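Side-chain contacts in sugar ABC transporter, periplasmic sugar-binding protein (PDB 4IRX), which binds myo-inositol in the periplasm and probably hands it to an ABC transporter for uptake into the cell: residues 65-70 with 263-268; 111-116 with 226-231; 280-283 with 289-292. All coordinates share one frame; numbering follows the deposited sequence.

How the interactions relate
All three contacts belong to the two-lobed fold of a periplasmic binding protein. Interaction 1 lies far from the pocket, where helix 251-268 covers strand 67-70 of the seven-stranded mixed sheet; its centre is about 28 Å from that of interaction 2 and about 31 Å from that of interaction 3. Along the chain interaction 2 is nested between the segments of interaction 1, and interaction 3 follows both. Interaction 3 uses strand 275-282 of the same mixed sheet. Interactions 2 and 3 have centres about 10 Å apart and touch, through A230 with A290 and I231 with R292, so the inositol-binding loop 226-231 packs directly against the C-terminal tail.

Interaction 1 (65-70 with 263-268)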
loop_
_atom_site.group_PDB
_atom_site.type_symbol
_atom_site.label_atom_id
_atom_site.label_comp_id
_atom_site.label_asym_id
_atom_site.label_seq_id
_atom_site.Cartn_x
_atom_site.Cartn_y
_atom_site.Cartn_z
ATOM N N ALA A 65 -15.930 -14.942 -15.323
ATOM C CA ALA A 65 -15.841 -14.306 -14.015
ATOM C C ALA A 65 -17.003 -13.352 -13.807
ATOM O O ALA A 65 -17.354 -12.581 -14.720
ATOM C CB ALA A 65 -14.513 -13.546 -13.885
ATOM N N LYS A 66 -17.607 -13.395 -12.621
ATOM C CA LYS A 66 -18.720 -12.500 -12.324
ATOM C C LYS A 66 -18.370 -11.479 -11.254
ATOM O O LYS A 66 -19.057 -10.458 -11.126
ATOM C CB LYS A 66 -20.004 -13.272 -11.961
ATOM C CG LYS A 66 -20.464 -14.268 -13.024
ATOM C CD LYS A 66 -20.802 -13.556 -14.322
ATOM C CE LYS A 66 -22.115 -12.808 -14.239
ATOM N NZ LYS A 66 -22.439 -12.136 -15.535
ATOM N N VAL A 67 -17.313 -11.750 -10.475
ATOM C CA VAL A 67 -16.737 -10.745 -9.577
ATOM C C VAL A 67 -15.236 -10.781 -9.688
ATOM O O VAL A 67 -14.633 -11.865 -9.701
ATOM C CB VAL A 67 -17.111 -10.980 -8.093
ATOM C CG1 VAL A 67 -16.581 -9.827 -7.254
ATOM C CG2 VAL A 67 -18.606 -11.125 -7.929
ATOM N N VAL A 68 -14.631 -9.604 -9.803
ATOM C CA VAL A 68 -13.179 -9.482 -9.844
ATOM C C VAL A 68 -12.761 -8.521 -8.752
ATOM O O VAL A 68 -13.405 -7.482 -8.551
ATOM C CB VAL A 68 -12.672 -8.991 -11.218
ATOM C CG1 VAL A 68 -11.176 -8.882 -11.189
ATOM C CG2 VAL A 68 -13.065 -9.980 -12.296
ATOM N N ILE A 69 -11.728 -8.891 -7.995
ATOM C CA ILE A 69 -11.114 -8.001 -7.014
ATOM C C ILE A 69 -9.813 -7.546 -7.613
ATOM O O ILE A 69 -9.028 -8.360 -8.061
ATOM C CB ILE A 69 -10.852 -8.732 -5.695
ATOM C CG1 ILE A 69 -12.179 -9.233 -5.097
ATOM C CG2 ILE A 69 -10.115 -7.850 -4.729
ATOM C CD1 ILE A 69 -11.990 -10.208 -3.914
ATOM N N VAL A 70 -9.606 -6.241 -7.676
ATOM C CA VAL A 70 -8.428 -5.716 -8.364
ATOM C C VAL A 70 -7.650 -4.709 -7.514
ATOM O O VAL A 70 -8.218 -3.810 -6.886
ATOM C CB VAL A 70 -8.824 -5.110 -9.741
ATOM C CG1 VAL A 70 -9.923 -4.072 -9.596
ATOM C CG2 VAL A 70 -7.616 -4.527 -10.471
ATOM N N VAL A 263 -18.266 -12.909 -2.183
ATOM C CA VAL A 263 -19.006 -14.143 -2.002
ATOM C C VAL A 263 -20.493 -13.855 -1.765
ATOM O O VAL A 263 -21.369 -14.546 -2.302
ATOM C CB VAL A 263 -18.378 -14.996 -0.879
ATOM C CG1 VAL A 263 -19.313 -16.125 -0.480
ATOM C CG2 VAL A 263 -17.026 -15.527 -1.354
ATOM N N ASP A 264 -20.790 -12.793 -1.023
ATOM C CA ASP A 264 -22.175 -12.398 -0.817
ATOM C C ASP A 264 -22.795 -11.879 -2.117
ATOM O O ASP A 264 -23.978 -12.126 -2.391
ATOM C CB ASP A 264 -22.284 -11.393 0.334
ATOM C CG ASP A 264 -22.324 -12.079 1.700
ATOM O OD1 ASP A 264 -22.953 -13.159 1.808
ATOM O OD2 ASP A 264 -21.732 -11.547 2.665
ATOM N N LYS A 265 -22.001 -11.210 -2.948
ATOM C CA LYS A 265 -22.505 -10.817 -4.265
ATOM C C LYS A 265 -22.882 -12.067 -5.079
ATOM O O LYS A 265 -23.968 -12.131 -5.704
ATOM C CB LYS A 265 -21.447 -10.018 -5.022
ATOM C CG LYS A 265 -21.825 -9.672 -6.461
ATOM C CD LYS A 265 -22.764 -8.475 -6.485
ATOM C CE LYS A 265 -22.926 -7.920 -7.877
ATOM N NZ LYS A 265 -23.654 -8.872 -8.744
ATOM N N ILE A 266 -22.013 -13.077 -5.071
ATOM C CA ILE A 266 -22.306 -14.319 -5.804
ATOM C C ILE A 266 -23.516 -15.090 -5.260
ATOM O O ILE A 266 -24.365 -15.548 -6.038
ATOM C CB ILE A 266 -21.072 -15.235 -5.814
ATOM C CG1 ILE A 266 -19.940 -14.592 -6.636
ATOM C CG2 ILE A 266 -21.434 -16.608 -6.303
ATOM C CD1 ILE A 266 -18.543 -15.227 -6.426
ATOM N N LYS A 267 -23.624 -15.202 -3.939
ATOM C CA LYS A 267 -24.694 -15.994 -3.326
ATOM C C LYS A 267 -26.061 -15.325 -3.430
ATOM O O LYS A 267 -27.060 -16.006 -3.692
ATOM C CB LYS A 267 -24.363 -16.298 -1.852
ATOM C CG LYS A 267 -23.288 -17.338 -1.636
ATOM C CD LYS A 267 -22.991 -17.394 -0.151
ATOM C CE LYS A 267 -21.929 -18.373 0.192
ATOM N NZ LYS A 267 -21.665 -18.272 1.653
ATOM N N SER A 268 -26.128 -14.006 -3.260
ATOM C CA SER A 268 -27.422 -13.329 -3.097
ATOM C C SER A 268 -27.601 -12.037 -3.875
ATOM O O SER A 268 -28.658 -11.413 -3.800
ATOM C CB SER A 268 -27.654 -13.014 -1.618
ATOM O OG SER A 268 -26.860 -11.908 -1.220
#
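V67 reaches from the start of its strand to the last turns of helix 251-268, where it touches K265 and I266. Just before it, the K66 side chain sets out in the direction of the helix and then turns off, its NZ making a weak hydrogen bond to G89 O. V67 carries the contact for its segment. Its CG1 lies anti to the backbone N (chi1 -175°), which leaves CG2 as the branch that extends to the helix. This one methyl group has two neighbours: V67 CG2 lies 3.8 Å from K265 CG and 3.9 Å from I266 CG1. The two meet it from directions roughly at right angles, one toward each flank of the methyl.

K265 takes part through its aliphatic portion, since its chain bends immediately beyond CG (chi2 80°) and carries the ammonium end past the valine. I266 offers a methylene from its longer branch, and all three touching groups are apolar. The CA atoms of V67 and I266 are 7.6 Å apart, a spacing bridged by these short branches, and the contact buries a modest 120 Å² in total.

Beyond V67 the strand alternates. V68 turns to the other face of the sheet, against L57 of helix 50-62, and V70 packs on Q53 of that helix. I69 returns to the side of V67 and continues the same packing about two turns back from I266 along helix 251-268, on A258 and L259, while V67 itself also touches A262. Strand 67-70 thus runs between the parallel strands 10-15 and 91-95, bonded to both through its backbone, with helix 251-268 over one face and helix 50-62 over the other, as in a three-layer alpha/beta/alpha lobe.

Interaction 2 (111-116 with 226-231). With INS (1,2,3,4,5,6-hexahydroxy-cyclohexane), chain C.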
loop_
_atom_site.group_PDB
_atom_site.type_symbol
_atom_site.label_atom_id
_atom_site.label_comp_id
_atom_site.label_asym_id
_atom_site.label_seq_id
_atom_site.Cartn_x
_atom_site.Cartn_y
_atom_site.Cartn_z
ATOM N N ALA A 111 -7.120 1.058 3.113
ATOM C CA ALA A 111 -6.846 1.949 4.209
ATOM C C ALA A 111 -7.183 3.376 3.836
ATOM O O ALA A 111 -7.156 3.755 2.656
ATOM C CB ALA A 111 -5.374 1.873 4.587
ATOM N N ASP A 112 -7.467 4.171 4.864
ATOM C CA ASP A 112 -7.571 5.623 4.747
ATOM C C ASP A 112 -6.162 6.149 4.654
ATOM O O ASP A 112 -5.518 6.399 5.674
ATOM C CB ASP A 112 -8.281 6.227 5.962
ATOM C CG ASP A 112 -8.489 7.725 5.839
ATOM O OD1 ASP A 112 -7.884 8.366 4.953
ATOM O OD2 ASP A 112 -9.250 8.268 6.672
ATOM N N ASN A 113 -5.703 6.312 3.421
ATOM C CA ASN A 113 -4.299 6.623 3.213
ATOM C C ASN A 113 -3.940 8.075 3.457
ATOM O O ASN A 113 -2.800 8.378 3.841
ATOM C CB ASN A 113 -3.863 6.146 1.829
ATOM C CG ASN A 113 -3.563 4.651 1.808
ATOM O OD1 ASN A 113 -2.772 4.167 2.619
ATOM N ND2 ASN A 113 -4.233 3.907 0.926
ATOM N N VAL A 114 -4.916 8.971 3.273
ATOM C CA VAL A 114 -4.726 10.353 3.704
ATOM C C VAL A 114 -4.493 10.408 5.219
ATOM O O VAL A 114 -3.556 11.058 5.689
ATOM C CB VAL A 114 -5.912 11.266 3.323
ATOM C CG1 VAL A 114 -5.659 12.675 3.880
ATOM C CG2 VAL A 114 -6.125 11.301 1.798
ATOM N N ALA A 115 -5.317 9.701 5.995
ATOM C CA ALA A 115 -5.104 9.668 7.434
ATOM C C ALA A 115 -3.765 9.027 7.762
ATOM O O ALA A 115 -3.101 9.445 8.698
ATOM C CB ALA A 115 -6.225 8.925 8.131
ATOM N N GLY A 116 -3.370 7.998 7.006
ATOM C CA GLY A 116 -2.063 7.380 7.244
ATOM C C GLY A 116 -0.882 8.298 7.032
ATOM O O GLY A 116 0.015 8.355 7.876
ATOM N N ILE A 226 10.831 6.470 9.098
ATOM C CA ILE A 226 9.469 6.039 9.365
ATOM C C ILE A 226 8.967 5.360 8.124
ATOM O O ILE A 226 9.210 5.842 7.006
ATOM C CB ILE A 226 8.529 7.221 9.666
ATOM C CG1 ILE A 226 9.004 7.983 10.885
ATOM C CG2 ILE A 226 7.124 6.730 9.929
ATOM C CD1 ILE A 226 7.889 8.743 11.525
ATOM N N GLY A 227 8.310 4.219 8.303
ATOM C CA GLY A 227 7.753 3.482 7.181
ATOM C C GLY A 227 6.232 3.402 7.222
ATOM O O GLY A 227 5.543 4.150 7.915
ATOM N N PHE A 228 5.734 2.446 6.468
ATOM C CA PHE A 228 4.299 2.221 6.325
ATOM C C PHE A 228 4.159 0.763 5.944
ATOM O O PHE A 228 4.831 0.303 5.022
ATOM C CB PHE A 228 3.752 3.135 5.208
ATOM C CG PHE A 228 2.257 3.418 5.304
ATOM C CD1 PHE A 228 1.324 2.431 5.001
ATOM C CD2 PHE A 228 1.799 4.682 5.682
ATOM C CE1 PHE A 228 -0.074 2.692 5.089
ATOM C CE2 PHE A 228 0.425 4.969 5.766
ATOM C CZ PHE A 228 -0.526 3.968 5.468
ATOM N N ASP A 229 3.299 0.034 6.652
ATOM C CA ASP A 229 2.845 -1.369 6.362
ATOM C C ASP A 229 2.922 -2.272 7.585
ATOM O O ASP A 229 2.211 -3.260 7.657
ATOM C CB ASP A 229 3.568 -2.127 5.215
ATOM C CG ASP A 229 3.259 -1.570 3.847
ATOM O OD1 ASP A 229 2.280 -0.810 3.720
ATOM O OD2 ASP A 229 4.013 -1.876 2.900
ATOM N N ALA A 230 3.806 -1.951 8.522
ATOM C CA ALA A 230 4.039 -2.804 9.697
ATOM C C ALA A 230 4.392 -4.247 9.324
ATOM O O ALA A 230 3.880 -5.202 9.916
ATOM C CB ALA A 230 2.838 -2.754 10.667
ATOM N N ILE A 231 5.267 -4.413 8.343
ATOM C CA ILE A 231 5.722 -5.761 8.027
ATOM C C ILE A 231 6.669 -6.216 9.145
ATOM O O ILE A 231 7.263 -5.384 9.824
ATOM C CB ILE A 231 6.405 -5.869 6.630
ATOM C CG1 ILE A 231 7.755 -5.167 6.617
ATOM C CG2 ILE A 231 5.476 -5.310 5.529
ATOM C CD1 ILE A 231 8.481 -5.241 5.234
HETATM C C1 INS C . 0.425 -0.720 -0.274
HETATM C C2 INS C . 1.652 -1.029 0.518
HETATM C C3 INS C . 2.725 -1.509 -0.425
HETATM C C4 INS C . 3.050 -0.445 -1.424
HETATM C C5 INS C . 1.862 -0.146 -2.258
HETATM C C6 INS C . 0.691 0.264 -1.396
HETATM O O1 INS C . -0.590 -0.239 0.571
HETATM O O2 INS C . 2.056 0.107 1.219
HETATM O O3 INS C . 3.874 -1.899 0.286
HETATM O O4 INS C . 4.131 -0.823 -2.216
HETATM O O5 INS C . 2.186 0.843 -3.181
HETATM O O6 INS C . -0.437 0.580 -2.169
#
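This buried aromatic contact, F228 against G116 and N113, lies beside the inositol pocket of the periplasmic-binding-protein fold, near the crossing between the two lobes. It joins the first turn of helix 113-127, just after strand 108-111, to the loop following strand 224-226. With its CG anti to the backbone N (chi1 -157°), F228 carries its ring across to helix 113-127. The F228 ring approaches G116 edge-on, with CE2 3.8 Å from G116 CA; a CB at that glycine would collide with the ring. N113 OD1 stands 3.6 Å from F228 CZ, approaching obliquely, with the amide and ring planes 48° apart. That oxygen accepts a hydrogen bond from R149 NE, and R149 also makes a cation-pi contact with F228, so one pocket arginine links both sides of the contact.

The next residue, D229, binds the ligand with both carboxylate oxygens: inositol O2 donates to OD1 at 2.7 Å and O3 donates to OD2 at 2.6 Å. OD1 additionally accepts from Q249 NE2, a second grip that limits rotation of the carboxylate. With an alanine here, these neighbouring hydroxyls would probably lose their shared acceptor group and the Q249 amide would be left without this mate. At the helix start D112 serves as N-cap, its OD1 receiving A115 N at 3.1 Å from above the carboxylate plane.

Interaction 3 (280-283 with 289-292); sequences VLIT and EASR
I282 and A290 mark the closest approach of the two backbones, their CA atoms 6.9 Å apart. Residues 280-282 are extended, as part of strand 275-282, whereas 289-292 has no regular structure and comes back after five intervening residues. The two segments do not pair as strands and share no hydrogen bond; they meet at E289 and A290, and then 291-292 leads off.

The main contact is made by the end of I282. Its CG1 is anti to the carbonyl carbon, and a second bend (chi2 -69°) lays CD1 over the face of the peptide group joining E289 to A290. I282 CD1 is 3.8 Å from both E289 C and A290 N, and it lies 3.9 Å from E289 CB and 4.3 Å from A290 CB. An apolar methyl thus covers a flat polar link and touches the first side-chain carbon on each side of it.

In this periplasmic-binding-protein fold, strand 275-282 runs parallel to strand 108-111 and antiparallel to the outermost strand 246-248 of the mixed sheet, bonding through V280 with E248 and I282 with T246. V280 and I282 point to the face crossed by the tail, and L281 to the other. Helix 232-239 completes this side, its L235 touching both I282 and A290.

Nearer the surface, V280 CG1 comes within 3.9 Å of E289 OE1, the two side chains crossing at about a right angle. E289 reaches it with a chain extended beyond CG (chi2 -177°). The same carboxylate oxygen accepts from N286 ND2, which also donates to L281 O, while N286 OD1 receives T283 N.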
loop_
_atom_site.group_PDB
_atom_site.type_symbol
_atom_site.label_atom_id
_atom_site.label_comp_id
_atom_site.label_asym_id
_atom_site.label_seq_id
_atom_site.Cartn_x
_atom_site.Cartn_y
_atom_site.Cartn_z
ATOM N N VAL A 280 -3.134 2.975 11.985
ATOM C CA VAL A 280 -2.630 3.276 13.312
ATOM C C VAL A 280 -1.109 3.364 13.252
ATOM O O VAL A 280 -0.448 2.463 12.719
ATOM C CB VAL A 280 -2.989 2.153 14.295
ATOM C CG1 VAL A 280 -2.522 2.514 15.706
ATOM C CG2 VAL A 280 -4.475 1.863 14.282
ATOM N N LEU A 281 -0.546 4.437 13.803
ATOM C CA LEU A 281 0.915 4.548 13.912
ATOM C C LEU A 281 1.455 3.553 14.938
ATOM O O LEU A 281 0.937 3.448 16.052
ATOM C CB LEU A 281 1.310 5.967 14.319
ATOM C CG LEU A 281 2.804 6.293 14.243
ATOM C CD1 LEU A 281 3.173 6.544 12.827
ATOM C CD2 LEU A 281 3.104 7.531 15.089
ATOM N N ILE A 282 2.508 2.833 14.554
ATOM C CA ILE A 282 3.138 1.815 15.393
ATOM C C ILE A 282 4.530 2.273 15.778
ATOM O O ILE A 282 5.371 2.519 14.907
ATOM C CB ILE A 282 3.245 0.462 14.648
ATOM C CG1 ILE A 282 1.868 -0.063 14.226
ATOM C CG2 ILE A 282 3.957 -0.582 15.513
ATOM C CD1 ILE A 282 0.963 -0.519 15.389
ATOM N N THR A 283 4.767 2.362 17.089
ATOM C CA THR A 283 6.084 2.684 17.642
ATOM C C THR A 283 6.484 1.595 18.621
ATOM O O THR A 283 5.774 0.601 18.773
ATOM C CB THR A 283 6.057 4.036 18.361
ATOM O OG1 THR A 283 5.164 3.963 19.477
ATOM C CG2 THR A 283 5.581 5.124 17.434
ATOM N N GLU A 289 0.141 -3.889 18.697
ATOM C CA GLU A 289 -1.028 -3.456 17.934
ATOM C C GLU A 289 -0.863 -3.733 16.441
ATOM O O GLU A 289 -1.821 -3.578 15.660
ATOM C CB GLU A 289 -1.340 -1.969 18.192
ATOM C CG GLU A 289 -1.838 -1.748 19.625
ATOM C CD GLU A 289 -2.246 -0.332 19.966
ATOM O OE1 GLU A 289 -2.108 0.578 19.122
ATOM O OE2 GLU A 289 -2.707 -0.140 21.117
ATOM N N ALA A 290 0.323 -4.168 16.034
ATOM C CA ALA A 290 0.522 -4.537 14.638
ATOM C C ALA A 290 -0.087 -5.899 14.407
ATOM O O ALA A 290 0.110 -6.800 15.207
ATOM C CB ALA A 290 2.006 -4.539 14.279
ATOM N N SER A 291 -0.830 -6.037 13.317
ATOM C CA SER A 291 -1.540 -7.279 13.024
ATOM C C SER A 291 -0.603 -8.457 12.817
ATOM O O SER A 291 -0.981 -9.599 13.077
ATOM C CB SER A 291 -2.488 -7.112 11.826
ATOM O OG SER A 291 -1.791 -6.772 10.639
ATOM N N ARG A 292 0.609 -8.193 12.347
ATOM C CA ARG A 292 1.575 -9.253 12.032
ATOM C C ARG A 292 2.672 -9.407 13.095
ATOM O O ARG A 292 3.730 -9.987 12.823
ATOM C CB ARG A 292 2.182 -9.057 10.636
ATOM C CG ARG A 292 1.148 -9.086 9.499
ATOM C CD ARG A 292 1.750 -8.813 8.142
ATOM N NE ARG A 292 2.720 -9.828 7.732
ATOM C CZ ARG A 292 3.605 -9.662 6.744
ATOM N NH1 ARG A 292 3.658 -8.513 6.065
ATOM N NH2 ARG A 292 4.466 -10.624 6.462
#